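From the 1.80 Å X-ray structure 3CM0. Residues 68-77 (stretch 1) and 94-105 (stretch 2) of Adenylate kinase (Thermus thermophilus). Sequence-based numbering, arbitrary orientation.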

# COMPACT_ATOMS: atom_id res chain seq x y z
N ILE A 68 -2.27 14.77 -3.89
CA ILE A 68 -2.43 13.32 -3.85
C ILE A 68 -3.85 12.97 -3.34
O ILE A 68 -4.51 12.10 -3.88
CB ILE A 68 -1.38 12.71 -2.87
CG1 ILE A 68 0.03 12.95 -3.43
CG2 ILE A 68 -1.67 11.22 -2.66
CD1 ILE A 68 1.12 12.45 -2.52
N LEU A 69 -4.28 13.62 -2.26
CA LEU A 69 -5.62 13.35 -1.74
C LEU A 69 -6.70 13.79 -2.74
O LEU A 69 -7.72 13.15 -2.84
CB LEU A 69 -5.82 14.04 -0.39
CG LEU A 69 -5.34 13.25 0.86
CD1 LEU A 69 -6.26 12.11 1.10
CD2 LEU A 69 -3.89 12.75 0.68
N GLU A 70 -6.45 14.88 -3.48
CA GLU A 70 -7.40 15.31 -4.51
C GLU A 70 -7.55 14.21 -5.58
O GLU A 70 -8.67 13.87 -6.01
CB GLU A 70 -6.92 16.61 -5.16
CG GLU A 70 -7.72 16.98 -6.47
CD GLU A 70 -9.17 17.25 -6.19
OE1 GLU A 70 -9.46 17.76 -5.08
OE2 GLU A 70 -10.04 17.01 -7.07
N LEU A 71 -6.42 13.65 -6.02
CA LEU A 71 -6.45 12.58 -7.01
C LEU A 71 -7.17 11.35 -6.49
O LEU A 71 -7.87 10.68 -7.24
CB LEU A 71 -5.04 12.19 -7.44
CG LEU A 71 -4.32 13.22 -8.31
CD1 LEU A 71 -2.92 12.74 -8.65
CD2 LEU A 71 -5.13 13.47 -9.58
N ILE A 72 -6.97 11.02 -5.21
CA ILE A 72 -7.68 9.89 -4.66
C ILE A 72 -9.20 10.18 -4.64
O ILE A 72 -10.03 9.30 -4.96
CB ILE A 72 -7.16 9.58 -3.23
CG1 ILE A 72 -5.73 9.06 -3.32
CG2 ILE A 72 -8.09 8.55 -2.54
CD1 ILE A 72 -5.03 8.92 -1.93
N ARG A 73 -9.58 11.40 -4.28
CA ARG A 73 -11.02 11.73 -4.27
C ARG A 73 -11.57 11.57 -5.71
O ARG A 73 -12.67 11.01 -5.93
CB ARG A 73 -11.24 13.16 -3.74
CG ARG A 73 -12.76 13.58 -3.63
CD ARG A 73 -12.99 14.84 -2.75
NE ARG A 73 -12.35 16.07 -3.22
CZ ARG A 73 -12.24 17.18 -2.50
NH1 ARG A 73 -12.73 17.22 -1.27
NH2 ARG A 73 -11.64 18.25 -3.00
N GLU A 74 -10.83 12.05 -6.69
CA GLU A 74 -11.27 11.95 -8.11
C GLU A 74 -11.38 10.51 -8.60
O GLU A 74 -12.07 10.22 -9.60
CB GLU A 74 -10.28 12.69 -9.01
CG GLU A 74 -10.26 14.19 -8.74
CD GLU A 74 -9.25 14.91 -9.62
OE1 GLU A 74 -8.82 14.34 -10.66
OE2 GLU A 74 -8.89 16.07 -9.28
N GLU A 75 -10.69 9.62 -7.87
CA GLU A 75 -10.61 8.19 -8.14
C GLU A 75 -11.40 7.29 -7.21
O GLU A 75 -11.53 6.11 -7.50
CB GLU A 75 -9.15 7.70 -8.08
CG GLU A 75 -8.21 8.25 -9.14
CD GLU A 75 -8.38 7.54 -10.47
OE1 GLU A 75 -8.44 6.29 -10.48
OE2 GLU A 75 -8.45 8.26 -11.49
N LEU A 76 -11.92 7.81 -6.10
CA LEU A 76 -12.69 6.93 -5.23
C LEU A 76 -13.83 6.42 -6.13
O LEU A 76 -14.31 7.07 -7.06
CB LEU A 76 -13.36 7.61 -4.03
CG LEU A 76 -12.47 7.94 -2.85
CD1 LEU A 76 -13.27 8.70 -1.82
CD2 LEU A 76 -11.85 6.69 -2.24
N ALA A 77 -14.19 5.20 -5.76
CA ALA A 77 -15.23 4.37 -6.33
C ALA A 77 -15.86 3.64 -5.16
O ALA A 77 -15.39 3.73 -4.02
CB ALA A 77 -14.63 3.40 -7.30
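Stretch 2, residues 94-105: ALDRLLSETGTR

Two helices that run nearly side by side often pack through apolar side chains that recur every three or four residues along each helix, and this pair from adenylate kinase is a compact example. Residues 94-101 of stretch 2 are helical and lie along helix 68-75 in the same N-to-C sense, with a crossing angle of -28° and axes that come within 10.8 Å. No direct hydrogen bond joins the stretches; the contact is mainly apolar.

Leu-98 covers the most surface. With chi1 t and chi2 p, its CD2 rests 3.7 Å from CG2 of Ile-72 and 3.9 Å from the carbonyl O of Leu-69, so it packs against backbone as well as side chains. One turn earlier, Ala-94 meets Leu-69 side chain to side chain, Ala-94 CB lying 3.8 Å from Leu-69 CG.

Leu-76, farther along stretch 1, extends the contact from Leu-98 to Thr-102. Its CD1 lies 4.0 Å from Leu-98 CG and 3.4 Å from Thr-102 OG1. There, Gly-103 adopts positive phi in a Schellman motif, and the chain enters a strand at Thr-104. Two waters also link the stretches: the oxygen of one lies 2.7 Å from Arg-73 NH1 and 2.9 Å from Glu-101 OE1, that of the other 2.8 Å from Ala-77 O and 2.6 Å from Thr-104 OG1.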

# COMPACT_ATOMS: atom_id res chain seq x y z
N ALA A 94 -5.42 12.37 6.76
CA ALA A 94 -6.14 13.00 5.65
C ALA A 94 -7.02 11.98 4.94
O ALA A 94 -8.15 12.27 4.55
CB ALA A 94 -5.15 13.61 4.68
N LEU A 95 -6.52 10.75 4.77
CA LEU A 95 -7.32 9.73 4.10
C LEU A 95 -8.53 9.38 4.93
O LEU A 95 -9.62 9.16 4.40
CB LEU A 95 -6.47 8.48 3.82
CG LEU A 95 -7.19 7.28 3.21
CD1 LEU A 95 -7.78 7.74 1.82
CD2 LEU A 95 -6.22 6.08 2.99
N ASP A 96 -8.38 9.31 6.25
CA ASP A 96 -9.54 8.97 7.07
C ASP A 96 -10.63 10.04 6.94
O ASP A 96 -11.83 9.73 6.92
CB ASP A 96 -9.15 8.84 8.54
CG ASP A 96 -8.79 7.39 8.94
OD1 ASP A 96 -8.82 6.45 8.09
OD2 ASP A 96 -8.45 7.21 10.13
N ARG A 97 -10.22 11.29 6.87
CA ARG A 97 -11.20 12.36 6.68
C ARG A 97 -11.92 12.21 5.33
O ARG A 97 -13.15 12.36 5.23
CB ARG A 97 -10.51 13.72 6.76
CG ARG A 97 -9.86 14.00 8.13
CD ARG A 97 -9.52 15.48 8.26
NE ARG A 97 -8.35 15.84 7.45
CZ ARG A 97 -7.09 15.73 7.85
NH1 ARG A 97 -6.81 15.28 9.07
NH2 ARG A 97 -6.09 16.09 7.05
N LEU A 98 -11.15 11.91 4.29
CA LEU A 98 -11.71 11.71 2.95
C LEU A 98 -12.68 10.52 2.93
O LEU A 98 -13.73 10.58 2.32
CB LEU A 98 -10.57 11.47 1.93
CG LEU A 98 -11.07 11.14 0.52
CD1 LEU A 98 -11.98 12.30 0.08
CD2 LEU A 98 -9.91 11.00 -0.43
N LEU A 99 -12.33 9.40 3.58
CA LEU A 99 -13.24 8.26 3.58
C LEU A 99 -14.52 8.63 4.31
O LEU A 99 -15.64 8.27 3.88
CB LEU A 99 -12.58 7.05 4.28
CG LEU A 99 -11.29 6.58 3.60
CD1 LEU A 99 -10.64 5.46 4.45
CD2 LEU A 99 -11.60 6.10 2.17
N SER A 100 -14.36 9.35 5.41
CA SER A 100 -15.51 9.74 6.21
C SER A 100 -16.43 10.63 5.38
O SER A 100 -17.64 10.40 5.33
CB SER A 100 -15.07 10.48 7.47
OG SER A 100 -16.20 10.88 8.23
N GLU A 101 -15.86 11.64 4.73
CA GLU A 101 -16.65 12.57 3.89
C GLU A 101 -17.36 11.94 2.72
O GLU A 101 -18.43 12.41 2.30
CB GLU A 101 -15.76 13.69 3.38
CG GLU A 101 -15.30 14.63 4.48
CD GLU A 101 -14.21 15.61 4.03
OE1 GLU A 101 -13.63 15.43 2.93
OE2 GLU A 101 -13.93 16.55 4.79
N THR A 102 -16.80 10.87 2.17
CA THR A 102 -17.40 10.23 1.02
C THR A 102 -18.24 9.05 1.37
O THR A 102 -18.75 8.35 0.47
CB THR A 102 -16.33 9.78 0.06
OG1 THR A 102 -15.45 8.88 0.75
CG2 THR A 102 -15.56 10.98 -0.44
N GLY A 103 -18.40 8.80 2.66
CA GLY A 103 -19.18 7.66 3.11
C GLY A 103 -18.58 6.30 2.75
O GLY A 103 -19.31 5.34 2.46
N THR A 104 -17.26 6.22 2.80
CA THR A 104 -16.54 4.98 2.46
C THR A 104 -16.08 4.30 3.76
O THR A 104 -15.31 4.88 4.53
CB THR A 104 -15.31 5.30 1.60
OG1 THR A 104 -15.70 6.03 0.44
CG2 THR A 104 -14.61 4.00 1.17
N ARG A 105 -16.57 3.10 4.01
CA ARG A 105 -16.23 2.38 5.23
C ARG A 105 -14.90 1.64 5.04
O ARG A 105 -14.72 0.94 4.04
CB ARG A 105 -17.35 1.39 5.56
CG ARG A 105 -17.03 0.45 6.70
CD ARG A 105 -18.29 -0.32 7.11
NE ARG A 105 -18.05 -1.12 8.30
CZ ARG A 105 -17.32 -2.23 8.31
NH1 ARG A 105 -16.78 -2.67 7.19
NH2 ARG A 105 -17.11 -2.89 9.44
O HOH W 1 -14.42 15.58 0.15
O HOH W 2 -15.37 5.70 -2.10